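Long-range contacts in dopamine N-acetyltransferase-like Protein (Tribolium castaneum, PDB 6V3T), which binds acetyl-CoA and probably transfers acyl groups from coenzyme A thioesters to the amine of serotonin: residues A[17-22]-A[126-131]; A[140-144]-A[170-176]; A[147-151]-A[209-213]; A[163-168]-A[201-206]. All blocks are in the same frame, centred on the assembly; numbering follows the deposited sequence.

Interaction 1: residues A[17-22]-A[126-131]. With ACO (acetyl coenzyme *a), chain G.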
# COMPACT_ATOMS: atom_id res chain seq x y z
N HIS A 17 -5.13 6.19 -13.45
CA HIS A 17 -5.52 6.83 -12.17
C HIS A 17 -4.29 6.92 -11.26
O HIS A 17 -4.07 7.99 -10.68
CB HIS A 17 -6.65 6.06 -11.48
CG HIS A 17 -6.82 6.40 -10.03
ND1 HIS A 17 -7.95 7.03 -9.55
CD2 HIS A 17 -6.01 6.21 -8.96
CE1 HIS A 17 -7.83 7.20 -8.25
NE2 HIS A 17 -6.66 6.71 -7.87
N LEU A 18 -3.54 5.83 -11.14
CA LEU A 18 -2.40 5.75 -10.19
C LEU A 18 -1.30 6.69 -10.67
O LEU A 18 -0.77 7.43 -9.83
CB LEU A 18 -1.90 4.30 -10.10
CG LEU A 18 -2.76 3.36 -9.25
CD1 LEU A 18 -2.17 1.96 -9.24
CD2 LEU A 18 -2.92 3.87 -7.82
N ARG A 19 -1.00 6.67 -11.97
CA ARG A 19 0.00 7.57 -12.59
C ARG A 19 -0.30 9.01 -12.17
O ARG A 19 0.63 9.67 -11.68
CB ARG A 19 0.01 7.40 -14.12
CG ARG A 19 0.77 6.17 -14.59
CD ARG A 19 0.96 6.13 -16.09
NE ARG A 19 0.22 5.05 -16.70
CZ ARG A 19 -0.37 5.11 -17.90
NH1 ARG A 19 -0.30 6.21 -18.63
NH2 ARG A 19 -1.04 4.07 -18.35
N HIS A 20 -1.56 9.45 -12.28
CA HIS A 20 -1.99 10.87 -12.13
C HIS A 20 -2.17 11.26 -10.65
O HIS A 20 -2.46 12.45 -10.41
CB HIS A 20 -3.27 11.14 -12.95
CG HIS A 20 -3.03 11.53 -14.38
ND1 HIS A 20 -1.79 11.94 -14.85
CD2 HIS A 20 -3.87 11.59 -15.43
CE1 HIS A 20 -1.89 12.22 -16.14
NE2 HIS A 20 -3.15 12.04 -16.51
N ASN A 21 -2.00 10.34 -9.69
CA ASN A 21 -2.41 10.56 -8.27
C ASN A 21 -1.39 9.99 -7.28
O ASN A 21 -0.99 10.70 -6.35
CB ASN A 21 -3.76 9.94 -7.97
CG ASN A 21 -4.87 10.69 -8.65
OD1 ASN A 21 -4.85 11.91 -8.68
ND2 ASN A 21 -5.83 9.98 -9.22
N PHE A 22 -1.03 8.72 -7.44
CA PHE A 22 -0.34 7.94 -6.39
C PHE A 22 1.10 8.43 -6.17
O PHE A 22 1.56 8.19 -5.08
CB PHE A 22 -0.40 6.43 -6.64
CG PHE A 22 0.07 5.64 -5.45
CD1 PHE A 22 -0.55 5.78 -4.22
CD2 PHE A 22 1.17 4.81 -5.51
CE1 PHE A 22 -0.13 5.06 -3.12
CE2 PHE A 22 1.60 4.10 -4.40
CZ PHE A 22 0.96 4.23 -3.20
N ILE A 126 -2.03 -0.86 -1.62
CA ILE A 126 -2.06 0.48 -2.27
C ILE A 126 -3.43 1.12 -2.08
O ILE A 126 -4.44 0.52 -2.47
CB ILE A 126 -1.64 0.37 -3.74
CG1 ILE A 126 -0.15 0.06 -3.86
CG2 ILE A 126 -2.03 1.65 -4.49
CD1 ILE A 126 0.48 0.47 -5.16
N LEU A 127 -3.44 2.33 -1.52
CA LEU A 127 -4.67 3.10 -1.22
C LEU A 127 -4.58 4.45 -1.94
O LEU A 127 -3.79 5.30 -1.49
CB LEU A 127 -4.75 3.27 0.29
CG LEU A 127 -6.11 3.69 0.84
CD1 LEU A 127 -7.24 2.98 0.10
CD2 LEU A 127 -6.19 3.43 2.33
N SER A 128 -5.33 4.62 -3.03
CA SER A 128 -5.36 5.86 -3.85
C SER A 128 -6.77 6.48 -3.88
O SER A 128 -7.73 5.76 -4.23
CB SER A 128 -4.88 5.62 -5.25
OG SER A 128 -4.90 6.84 -5.99
N VAL A 129 -6.84 7.77 -3.54
CA VAL A 129 -8.03 8.64 -3.73
C VAL A 129 -7.57 9.80 -4.60
O VAL A 129 -6.59 10.42 -4.20
CB VAL A 129 -8.56 9.15 -2.38
CG1 VAL A 129 -9.78 10.04 -2.55
CG2 VAL A 129 -8.84 7.99 -1.45
N ASP A 130 -8.25 10.07 -5.72
CA ASP A 130 -7.89 11.14 -6.69
C ASP A 130 -7.73 12.47 -5.96
O ASP A 130 -8.49 12.71 -5.00
CB ASP A 130 -8.96 11.26 -7.78
CG ASP A 130 -8.50 11.99 -9.03
OD1 ASP A 130 -7.73 12.97 -8.90
OD2 ASP A 130 -8.91 11.57 -10.12
N SER A 131 -6.78 13.31 -6.41
CA SER A 131 -6.53 14.70 -5.92
C SER A 131 -7.87 15.44 -5.76
O SER A 131 -8.09 16.05 -4.69
CB SER A 131 -5.60 15.47 -6.85
OG SER A 131 -4.73 14.61 -7.61
N1A ACO G . -4.78 16.51 6.79
C2A ACO G . -5.04 15.91 7.97
N3A ACO G . -5.76 14.79 8.07
C4A ACO G . -6.27 14.19 6.98
C5A ACO G . -6.04 14.79 5.69
C6A ACO G . -5.25 16.01 5.65
N6A ACO G . -5.00 16.61 4.48
N7A ACO G . -6.64 14.02 4.78
C8A ACO G . -7.23 13.01 5.45
N9A ACO G . -7.02 13.13 6.76
C1B ACO G . -7.49 12.18 7.75
C2B ACO G . -8.92 12.39 8.17
O2B ACO G . -9.00 13.21 9.32
C3B ACO G . -9.34 10.97 8.47
O3B ACO G . -8.88 10.61 9.75
P3B ACO G . -9.94 10.58 10.94
O7A ACO G . -9.12 10.92 12.17
O8A ACO G . -10.88 11.68 10.49
O9A ACO G . -10.41 9.13 10.85
C4B ACO G . -8.56 10.12 7.51
O4B ACO G . -7.48 10.91 7.10
C5B ACO G . -9.37 9.72 6.31
O5B ACO G . -9.42 10.74 5.34
P1A ACO G . -10.01 10.31 3.94
O1A ACO G . -10.99 9.18 4.16
O2A ACO G . -10.44 11.47 3.11
O3A ACO G . -8.67 9.80 3.24
P2A ACO G . -8.30 10.34 1.78
O4A ACO G . -9.54 10.13 0.92
O5A ACO G . -7.78 11.75 1.91
O6A ACO G . -7.00 9.37 1.50
CBP ACO G . -4.58 9.32 0.75
CCP ACO G . -6.06 9.57 0.41
CDP ACO G . -4.50 8.29 1.86
CEP ACO G . -4.02 10.66 1.18
CAP ACO G . -3.73 8.84 -0.49
OAP ACO G . -3.54 9.96 -1.37
C9P ACO G . -2.31 8.22 -0.24
O9P ACO G . -1.29 8.91 -0.31
N8P ACO G . -2.22 6.88 0.04
C7P ACO G . -0.98 6.17 0.37
C6P ACO G . -1.03 5.29 1.64
C5P ACO G . -0.43 3.90 1.49
O5P ACO G . -1.11 2.91 1.63
N4P ACO G . 0.87 3.82 1.23
C3P ACO G . 1.64 2.56 1.24
C2P ACO G . 2.37 2.16 -0.06
S1P ACO G . 4.13 2.39 -0.01
C ACO G . 4.58 2.63 -1.62
O ACO G . 4.02 2.03 -2.53
CH3 ACO G . 5.69 3.58 -1.98

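Interaction 2: residues A[140-144]-A[170-176]. With ACO (acetyl coenzyme *a), chain G.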
# COMPACT_ATOMS: atom_id res chain seq x y z
N LYS A 140 -11.31 5.92 4.04
CA LYS A 140 -11.93 5.28 5.22
C LYS A 140 -12.96 4.24 4.75
O LYS A 140 -13.07 3.20 5.42
CB LYS A 140 -12.59 6.33 6.12
CG LYS A 140 -11.67 6.92 7.18
CD LYS A 140 -12.25 8.10 7.90
CE LYS A 140 -12.85 7.73 9.23
NZ LYS A 140 -13.77 8.78 9.71
N GLU A 141 -13.68 4.51 3.66
CA GLU A 141 -14.73 3.59 3.16
C GLU A 141 -14.06 2.41 2.45
O GLU A 141 -14.45 1.27 2.73
CB GLU A 141 -15.72 4.29 2.23
CG GLU A 141 -17.01 4.64 2.92
CD GLU A 141 -17.67 3.46 3.60
OE1 GLU A 141 -18.01 2.50 2.87
OE2 GLU A 141 -17.81 3.48 4.85
N LEU A 142 -13.10 2.71 1.58
CA LEU A 142 -12.32 1.69 0.83
C LEU A 142 -11.71 0.70 1.82
O LEU A 142 -11.86 -0.51 1.61
CB LEU A 142 -11.22 2.39 0.03
CG LEU A 142 -11.71 3.17 -1.18
CD1 LEU A 142 -10.64 4.13 -1.68
CD2 LEU A 142 -12.13 2.20 -2.28
N PHE A 143 -11.07 1.23 2.87
CA PHE A 143 -10.45 0.46 3.97
C PHE A 143 -11.49 -0.48 4.61
O PHE A 143 -11.27 -1.70 4.58
CB PHE A 143 -9.84 1.40 5.01
CG PHE A 143 -8.57 0.89 5.64
CD1 PHE A 143 -8.46 -0.43 6.05
CD2 PHE A 143 -7.49 1.72 5.82
CE1 PHE A 143 -7.29 -0.90 6.63
CE2 PHE A 143 -6.33 1.26 6.41
CZ PHE A 143 -6.23 -0.05 6.80
N LEU A 144 -12.58 0.07 5.16
CA LEU A 144 -13.67 -0.71 5.80
C LEU A 144 -14.11 -1.82 4.84
O LEU A 144 -14.24 -2.96 5.28
CB LEU A 144 -14.83 0.22 6.16
CG LEU A 144 -16.13 -0.47 6.60
CD1 LEU A 144 -16.14 -0.71 8.09
CD2 LEU A 144 -17.36 0.33 6.22
N ALA A 170 -7.07 6.18 9.40
CA ALA A 170 -8.13 5.29 8.91
C ALA A 170 -8.00 3.97 9.67
O ALA A 170 -8.97 3.53 10.27
CB ALA A 170 -7.98 5.10 7.43
N ALA A 171 -6.81 3.40 9.67
CA ALA A 171 -6.50 2.14 10.37
C ALA A 171 -6.88 2.28 11.85
O ALA A 171 -7.58 1.41 12.35
CB ALA A 171 -5.05 1.80 10.18
N GLU A 172 -6.44 3.35 12.51
CA GLU A 172 -6.79 3.64 13.92
C GLU A 172 -8.30 3.51 14.06
O GLU A 172 -8.76 2.85 15.00
CB GLU A 172 -6.35 5.04 14.36
CG GLU A 172 -5.43 5.06 15.57
CD GLU A 172 -3.95 5.27 15.26
OE1 GLU A 172 -3.63 5.67 14.13
OE2 GLU A 172 -3.12 5.02 16.14
N CYS A 173 -9.05 4.11 13.13
CA CYS A 173 -10.52 4.26 13.24
C CYS A 173 -11.22 2.91 13.12
O CYS A 173 -12.28 2.79 13.73
CB CYS A 173 -11.10 5.25 12.24
SG CYS A 173 -11.44 6.87 12.97
N LEU A 174 -10.66 1.95 12.38
CA LEU A 174 -11.25 0.58 12.25
C LEU A 174 -10.66 -0.36 13.32
O LEU A 174 -11.02 -1.54 13.32
CB LEU A 174 -10.99 0.04 10.84
CG LEU A 174 -11.76 0.71 9.71
CD1 LEU A 174 -11.10 0.43 8.36
CD2 LEU A 174 -13.20 0.25 9.68
N GLY A 175 -9.77 0.15 14.19
CA GLY A 175 -9.28 -0.56 15.39
C GLY A 175 -8.02 -1.37 15.13
O GLY A 175 -7.73 -2.28 15.91
N PHE A 176 -7.27 -1.05 14.09
CA PHE A 176 -5.97 -1.70 13.78
C PHE A 176 -4.95 -1.37 14.88
O PHE A 176 -4.93 -0.24 15.39
CB PHE A 176 -5.45 -1.25 12.42
CG PHE A 176 -6.08 -1.97 11.26
CD1 PHE A 176 -7.46 -2.00 11.11
CD2 PHE A 176 -5.30 -2.63 10.33
CE1 PHE A 176 -8.03 -2.68 10.05
CE2 PHE A 176 -5.88 -3.30 9.26
CZ PHE A 176 -7.24 -3.32 9.13
N1A ACO G . -4.78 16.51 6.79
C2A ACO G . -5.04 15.91 7.97
N3A ACO G . -5.76 14.79 8.07
C4A ACO G . -6.27 14.19 6.98
C5A ACO G . -6.04 14.79 5.69
C6A ACO G . -5.25 16.01 5.65
N6A ACO G . -5.00 16.61 4.48
N7A ACO G . -6.64 14.02 4.78
C8A ACO G . -7.23 13.01 5.45
N9A ACO G . -7.02 13.13 6.76
C1B ACO G . -7.49 12.18 7.75
C2B ACO G . -8.92 12.39 8.17
O2B ACO G . -9.00 13.21 9.32
C3B ACO G . -9.34 10.97 8.47
O3B ACO G . -8.88 10.61 9.75
P3B ACO G . -9.94 10.58 10.94
O7A ACO G . -9.12 10.92 12.17
O8A ACO G . -10.88 11.68 10.49
O9A ACO G . -10.41 9.13 10.85
C4B ACO G . -8.56 10.12 7.51
O4B ACO G . -7.48 10.91 7.10
C5B ACO G . -9.37 9.72 6.31
O5B ACO G . -9.42 10.74 5.34
P1A ACO G . -10.01 10.31 3.94
O1A ACO G . -10.99 9.18 4.16
O2A ACO G . -10.44 11.47 3.11
O3A ACO G . -8.67 9.80 3.24
P2A ACO G . -8.30 10.34 1.78
O4A ACO G . -9.54 10.13 0.92
O5A ACO G . -7.78 11.75 1.91
O6A ACO G . -7.00 9.37 1.50
CBP ACO G . -4.58 9.32 0.75
CCP ACO G . -6.06 9.57 0.41
CDP ACO G . -4.50 8.29 1.86
CEP ACO G . -4.02 10.66 1.18
CAP ACO G . -3.73 8.84 -0.49
OAP ACO G . -3.54 9.96 -1.37
C9P ACO G . -2.31 8.22 -0.24
O9P ACO G . -1.29 8.91 -0.31
N8P ACO G . -2.22 6.88 0.04
C7P ACO G . -0.98 6.17 0.37
C6P ACO G . -1.03 5.29 1.64
C5P ACO G . -0.43 3.90 1.49
O5P ACO G . -1.11 2.91 1.63
N4P ACO G . 0.87 3.82 1.23
C3P ACO G . 1.64 2.56 1.24
C2P ACO G . 2.37 2.16 -0.06
S1P ACO G . 4.13 2.39 -0.01
C ACO G . 4.58 2.63 -1.62
O ACO G . 4.02 2.03 -2.53
CH3 ACO G . 5.69 3.58 -1.98

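Interaction 3: residues A[147-151]-A[209-213]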
# COMPACT_ATOMS: atom_id res chain seq x y z
N GLU A 147 -11.63 -4.61 4.49
CA GLU A 147 -11.66 -5.47 5.70
C GLU A 147 -12.72 -6.56 5.50
O GLU A 147 -12.45 -7.72 5.85
CB GLU A 147 -11.95 -4.64 6.96
CG GLU A 147 -11.80 -5.42 8.24
CD GLU A 147 -12.36 -4.78 9.50
OE1 GLU A 147 -11.66 -3.91 10.10
OE2 GLU A 147 -13.48 -5.17 9.91
N LEU A 148 -13.86 -6.19 4.93
CA LEU A 148 -15.04 -7.09 4.81
C LEU A 148 -14.83 -8.07 3.65
O LEU A 148 -15.36 -9.19 3.76
CB LEU A 148 -16.29 -6.24 4.61
CG LEU A 148 -16.62 -5.30 5.77
CD1 LEU A 148 -17.83 -4.45 5.44
CD2 LEU A 148 -16.83 -6.07 7.07
N ILE A 149 -14.11 -7.66 2.60
CA ILE A 149 -13.68 -8.57 1.51
C ILE A 149 -12.82 -9.68 2.14
O ILE A 149 -12.98 -10.85 1.74
CB ILE A 149 -12.92 -7.81 0.40
CG1 ILE A 149 -13.83 -6.86 -0.38
CG2 ILE A 149 -12.21 -8.78 -0.53
CD1 ILE A 149 -14.74 -7.53 -1.40
N ALA A 150 -11.96 -9.33 3.10
CA ALA A 150 -11.06 -10.28 3.77
C ALA A 150 -11.90 -11.34 4.49
O ALA A 150 -11.65 -12.53 4.27
CB ALA A 150 -10.14 -9.54 4.70
N GLU A 151 -12.89 -10.92 5.28
CA GLU A 151 -13.74 -11.83 6.10
C GLU A 151 -14.56 -12.75 5.19
O GLU A 151 -14.74 -13.93 5.55
CB GLU A 151 -14.65 -11.02 7.02
CG GLU A 151 -13.88 -10.13 7.98
CD GLU A 151 -14.75 -9.52 9.07
OE1 GLU A 151 -15.89 -9.12 8.76
OE2 GLU A 151 -14.29 -9.45 10.22
N THR A 209 -2.39 -3.75 11.69
CA THR A 209 -2.91 -5.13 11.68
C THR A 209 -4.25 -5.16 12.41
O THR A 209 -4.38 -4.49 13.45
CB THR A 209 -1.88 -6.06 12.31
OG1 THR A 209 -1.18 -6.62 11.20
CG2 THR A 209 -2.47 -7.13 13.20
N LYS A 210 -5.20 -5.95 11.90
CA LYS A 210 -6.41 -6.34 12.64
C LYS A 210 -6.70 -7.81 12.37
O LYS A 210 -6.43 -8.27 11.24
CB LYS A 210 -7.60 -5.48 12.22
CG LYS A 210 -8.67 -5.36 13.29
CD LYS A 210 -9.93 -4.71 12.80
CE LYS A 210 -11.05 -4.74 13.82
NZ LYS A 210 -12.36 -4.93 13.15
N VAL A 211 -7.22 -8.50 13.39
CA VAL A 211 -7.63 -9.93 13.34
C VAL A 211 -9.14 -9.97 13.07
O VAL A 211 -9.85 -9.16 13.69
CB VAL A 211 -7.26 -10.63 14.67
CG1 VAL A 211 -7.38 -12.14 14.56
CG2 VAL A 211 -5.87 -10.24 15.15
N VAL A 212 -9.60 -10.85 12.19
CA VAL A 212 -10.97 -10.79 11.59
C VAL A 212 -11.66 -12.17 11.70
O VAL A 212 -11.21 -12.97 12.54
CB VAL A 212 -10.86 -10.27 10.14
CG1 VAL A 212 -10.05 -8.98 10.07
CG2 VAL A 212 -10.29 -11.31 9.20
N SER A 213 -12.71 -12.44 10.90
CA SER A 213 -13.66 -13.58 11.06
C SER A 213 -13.72 -14.47 9.81
O SER A 213 -14.68 -14.65 9.11
CB SER A 213 -15.02 -13.05 11.42
OG SER A 213 -14.91 -12.10 12.47

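Interaction 4: residues A[163-168]-A[201-206]. With ACO (acetyl coenzyme *a), chain G.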
# COMPACT_ATOMS: atom_id res chain seq x y z
N THR A 163 2.24 4.09 5.37
CA THR A 163 3.32 5.09 5.18
C THR A 163 2.76 6.50 5.37
O THR A 163 3.48 7.36 5.89
CB THR A 163 3.91 4.96 3.78
OG1 THR A 163 2.80 5.29 2.94
CG2 THR A 163 4.43 3.58 3.47
N SER A 164 1.52 6.70 4.92
CA SER A 164 0.76 7.96 5.11
C SER A 164 0.12 7.92 6.50
O SER A 164 -0.40 6.86 6.86
CB SER A 164 -0.28 8.13 4.04
OG SER A 164 -0.92 9.39 4.16
N LEU A 165 0.19 9.01 7.25
CA LEU A 165 -0.42 9.08 8.60
C LEU A 165 -1.95 9.22 8.47
O LEU A 165 -2.68 8.78 9.38
CB LEU A 165 0.24 10.24 9.35
CG LEU A 165 -0.70 11.16 10.13
CD1 LEU A 165 -1.00 10.57 11.49
CD2 LEU A 165 -0.08 12.53 10.28
N PHE A 166 -2.44 9.73 7.34
CA PHE A 166 -3.89 9.68 7.03
C PHE A 166 -4.32 8.22 7.00
O PHE A 166 -5.36 7.89 7.56
CB PHE A 166 -4.20 10.36 5.70
CG PHE A 166 -3.58 11.72 5.57
CD1 PHE A 166 -3.21 12.45 6.69
CD2 PHE A 166 -3.37 12.29 4.32
CE1 PHE A 166 -2.62 13.69 6.56
CE2 PHE A 166 -2.79 13.54 4.19
CZ PHE A 166 -2.42 14.24 5.31
N THR A 167 -3.50 7.38 6.38
CA THR A 167 -3.74 5.92 6.29
C THR A 167 -3.64 5.31 7.68
O THR A 167 -4.31 4.29 7.92
CB THR A 167 -2.74 5.22 5.37
OG1 THR A 167 -3.06 5.62 4.04
CG2 THR A 167 -2.77 3.72 5.49
N GLN A 168 -2.79 5.86 8.53
CA GLN A 168 -2.66 5.39 9.93
C GLN A 168 -3.98 5.71 10.64
O GLN A 168 -4.49 4.83 11.37
CB GLN A 168 -1.47 6.05 10.64
CG GLN A 168 -0.12 5.61 10.10
CD GLN A 168 1.00 6.51 10.55
OE1 GLN A 168 1.13 6.85 11.72
NE2 GLN A 168 1.85 6.89 9.60
N PRO A 201 3.26 15.96 7.76
CA PRO A 201 3.30 15.33 9.09
C PRO A 201 3.66 13.83 9.13
O PRO A 201 3.41 13.21 10.15
CB PRO A 201 1.85 15.51 9.56
CG PRO A 201 1.01 15.49 8.29
CD PRO A 201 1.94 15.83 7.14
N HIS A 202 4.24 13.31 8.04
CA HIS A 202 4.54 11.86 7.86
C HIS A 202 5.94 11.54 8.39
O HIS A 202 6.84 11.29 7.57
CB HIS A 202 4.36 11.50 6.40
CG HIS A 202 3.01 11.87 5.90
ND1 HIS A 202 2.70 11.92 4.58
CD2 HIS A 202 1.88 12.24 6.54
CE1 HIS A 202 1.43 12.28 4.42
NE2 HIS A 202 0.91 12.48 5.61
N ASP A 203 6.11 11.57 9.71
CA ASP A 203 7.43 11.49 10.40
C ASP A 203 7.80 10.03 10.66
O ASP A 203 8.94 9.80 11.13
CB ASP A 203 7.44 12.25 11.73
CG ASP A 203 7.04 13.72 11.64
OD1 ASP A 203 7.21 14.32 10.55
OD2 ASP A 203 6.56 14.26 12.68
N TYR A 204 6.89 9.07 10.40
CA TYR A 204 7.12 7.63 10.67
C TYR A 204 6.14 6.73 9.90
O TYR A 204 5.04 7.17 9.51
CB TYR A 204 7.05 7.37 12.17
CG TYR A 204 5.84 7.94 12.85
CD1 TYR A 204 5.70 9.28 13.10
CD2 TYR A 204 4.82 7.13 13.27
CE1 TYR A 204 4.58 9.81 13.72
CE2 TYR A 204 3.70 7.63 13.91
CZ TYR A 204 3.57 8.98 14.14
OH TYR A 204 2.46 9.47 14.76
N TYR A 205 6.58 5.48 9.69
CA TYR A 205 5.87 4.40 8.96
C TYR A 205 5.47 3.33 9.97
O TYR A 205 6.33 2.88 10.78
CB TYR A 205 6.77 3.86 7.83
CG TYR A 205 6.59 2.42 7.41
CD1 TYR A 205 5.38 1.93 6.95
CD2 TYR A 205 7.68 1.56 7.38
CE1 TYR A 205 5.24 0.62 6.52
CE2 TYR A 205 7.56 0.25 6.94
CZ TYR A 205 6.34 -0.23 6.51
OH TYR A 205 6.23 -1.53 6.10
N LYS A 206 4.19 2.97 9.96
CA LYS A 206 3.63 1.92 10.83
C LYS A 206 3.18 0.77 9.96
O LYS A 206 2.47 1.04 8.96
CB LYS A 206 2.42 2.42 11.61
CG LYS A 206 2.73 3.23 12.85
CD LYS A 206 1.49 3.90 13.37
CE LYS A 206 1.63 4.45 14.76
NZ LYS A 206 0.31 4.88 15.26
N1A ACO G . -4.78 16.51 6.79
C2A ACO G . -5.04 15.91 7.97
N3A ACO G . -5.76 14.79 8.07
C4A ACO G . -6.27 14.19 6.98
C5A ACO G . -6.04 14.79 5.69
C6A ACO G . -5.25 16.01 5.65
N6A ACO G . -5.00 16.61 4.48
N7A ACO G . -6.64 14.02 4.78
C8A ACO G . -7.23 13.01 5.45
N9A ACO G . -7.02 13.13 6.76
C1B ACO G . -7.49 12.18 7.75
C2B ACO G . -8.92 12.39 8.17
O2B ACO G . -9.00 13.21 9.32
C3B ACO G . -9.34 10.97 8.47
O3B ACO G . -8.88 10.61 9.75
P3B ACO G . -9.94 10.58 10.94
O7A ACO G . -9.12 10.92 12.17
O8A ACO G . -10.88 11.68 10.49
O9A ACO G . -10.41 9.13 10.85
C4B ACO G . -8.56 10.12 7.51
O4B ACO G . -7.48 10.91 7.10
C5B ACO G . -9.37 9.72 6.31
O5B ACO G . -9.42 10.74 5.34
P1A ACO G . -10.01 10.31 3.94
O1A ACO G . -10.99 9.18 4.16
O2A ACO G . -10.44 11.47 3.11
O3A ACO G . -8.67 9.80 3.24
P2A ACO G . -8.30 10.34 1.78
O4A ACO G . -9.54 10.13 0.92
O5A ACO G . -7.78 11.75 1.91
O6A ACO G . -7.00 9.37 1.50
CBP ACO G . -4.58 9.32 0.75
CCP ACO G . -6.06 9.57 0.41
CDP ACO G . -4.50 8.29 1.86
CEP ACO G . -4.02 10.66 1.18
CAP ACO G . -3.73 8.84 -0.49
OAP ACO G . -3.54 9.96 -1.37
C9P ACO G . -2.31 8.22 -0.24
O9P ACO G . -1.29 8.91 -0.31
N8P ACO G . -2.22 6.88 0.04
C7P ACO G . -0.98 6.17 0.37
C6P ACO G . -1.03 5.29 1.64
C5P ACO G . -0.43 3.90 1.49
O5P ACO G . -1.11 2.91 1.63
N4P ACO G . 0.87 3.82 1.23
C3P ACO G . 1.64 2.56 1.24
C2P ACO G . 2.37 2.16 -0.06
S1P ACO G . 4.13 2.39 -0.01
C ACO G . 4.58 2.63 -1.62
O ACO G . 4.02 2.03 -2.53
CH3 ACO G . 5.69 3.58 -1.98

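Interaction 1: residues A[17-22]-A[126-131]
The imidazole of H17 meets S128 at its edge: NE2 and S128 OG share a 2.6 Å hydrogen bond, S128 CB lies in the ring plane, and ND2 of N21 sits over one face. F22 carries I126 CG2 over the middle of one ring face, a CH-pi contact 4.2 Å from the centroid, while the acetyl oxygen O of acetyl-CoA approaches in the plane at the rim, 3.7 Å from F22 CE2. With CG anti to the backbone N (chi1 -169°), F22 reaches along the strand to the cofactor, and its CE2 also touches I126 CD1. L18 packs alongside, its CD2 resting on S128 CB at 3.7 Å.

At the far end, N21 OD1 takes two bonds from S131. The hydroxyl OG comes from 2.9 Å, tilted only modestly from the amide plane, whereas the backbone N, at 3.3 Å, stands well above that plane. D130 turns its carboxylate to R132 through a salt bridge.

Beside F22, the backbone O of L127 receives a weak bond from N8P of the pantetheine arm, the strand-to-pantetheine pairing of GNAT acetyltransferases. The H17-S128 bond pairs two buried polar side chains between helix 11-19 and strand 120-129, S131 holds the amide oxygen of the buried N21 just beyond them, and F22 adds an apolar edge beside the thioester end of the cofactor.

Interaction 2: residues A[140-144]-A[170-176]
F143 and F176 form a T-shaped pair: the edge of F143 points at the face of F176, centroids 5.1 Å apart and planes at 72°, with F143 CE1 nearest F176 CZ. Apolar contacts to the same ring come from the second helix. CD2 of F143 touches A170 CB at 3.8 Å, CE2 reaches A171 CB, and L174 CD1 lies 3.6 Å from F143 CD1. L174 and L144 cross at about a right angle, with CD2 of L174 against CD1 of L144. An alanine in place of F143 would remove this ring and is likely to open a gap between the helices, F176 losing the edge against its face.

The polar part belongs to the cofactor. K140 N gives a nearly straight bond (175°, 3.3 Å) to the diphosphate oxygen O1A, and the lysine chain, bent at chi3, runs past the ribose until CE lies 3.2 Å from O9A of the 3'-phosphate, with C173 SG close to both. Apolar contacts thus join helices 138-152 and 165-174, while the lysine and the start of helix 138-152 would probably favour the anionic cofactor.

Interaction 3: residues A[147-151]-A[209-213]
E147 and K210 meet at the outer margin of the GNAT fold, where helix 138-152 lies across the sheet near the end of strand 204-211. The two long chains cross obliquely. E147 sends its CG anti to the backbone N (chi1 -172°) and stays extended beyond it, which carries the carboxylate out from the helix to the strand. K210 reaches back with a bend at chi4, and NZ closes a salt bridge to E147 OE1 at 3.3 Å. The ammonium approaches from above the carboxylate plane, 38° out of it, and its bond to OE2 is weak, so both oxygens share the lysine unevenly. The methylene CD of K210 lies beside the same OE1. F176 packs against both residues of the pair.

One turn later E151 passes V212 at a slant. Its chain is extended beyond CG, and CG rests 3.7 Å from V212 CB, so the glutamate's aliphatic part meets the valine. V212 in turn packs on V158 of strand 157-162, as does A150 from the helix; the valine thus touches both the helix and the neighbouring strand. The carboxylate of E151 continues toward S213, the last modelled residue. It stays apart from the lysine, E151 OE2 and K210 NZ being 5.7 Å from each other, and instead OE2 ends 3.5 Å from S213 OG.

Interaction 4: residues A[163-168]-A[201-206]
T163 turns its methyl CG2 to Y205 CD1 at 4.0 Å, while OG1 bonds to E25 and lies 3.0 Å from N4P of the pantetheine arm. S164 follows, its OG beside H202 CE1. The backbone N of L165 sits over one face of the H202 ring, and L165 CD2 meets P201 CB at 3.6 Å, the side chains crossing at about a right angle. F166 is held between two flat groups: H202 points its edge at one face (centroids 5.0 Å apart, planes at 81°), and the adenine lies over the other, C5A 3.5 Å above the ring's centre. A serine in place of F166 would probably leave both the adenine and the H202 edge without a facing surface. Q168 gives a weak bond from NE2 to Y204 O, and its OE1 lies 3.4 Å from K206 CD. The start of helix 165-174 is thus lodged between the cofactor and the loop leading into strand 204-211, Q168 reaching the strand itself, with T167 and Q168 packed on strand 157-162 and Y205 turned to helix 94-108.

In the fold
From the N terminus, interaction 1 comes first, closing a long loop that brings the end of helix 11-19 to strand 120-129 before any other contact opens. Helix 138-152 follows, strand 157-162 comes next in the chain, and interaction 2 joins helix 138-152 to helix 165-174 after it. Interaction 2 crosses both 3 and 4, since its segments alternate with theirs. Interaction 4 lies within the span of interaction 3, and both use strand 204-211, at its start and its end respectively. L127 packs on L142 and F143, linking 1 to 2, and F176 touches T209, K210 and E147, linking 2 to 3. Interactions 1, 2 and 4 all touch acetyl-CoA; interaction 3 joins helix and sheet beyond it.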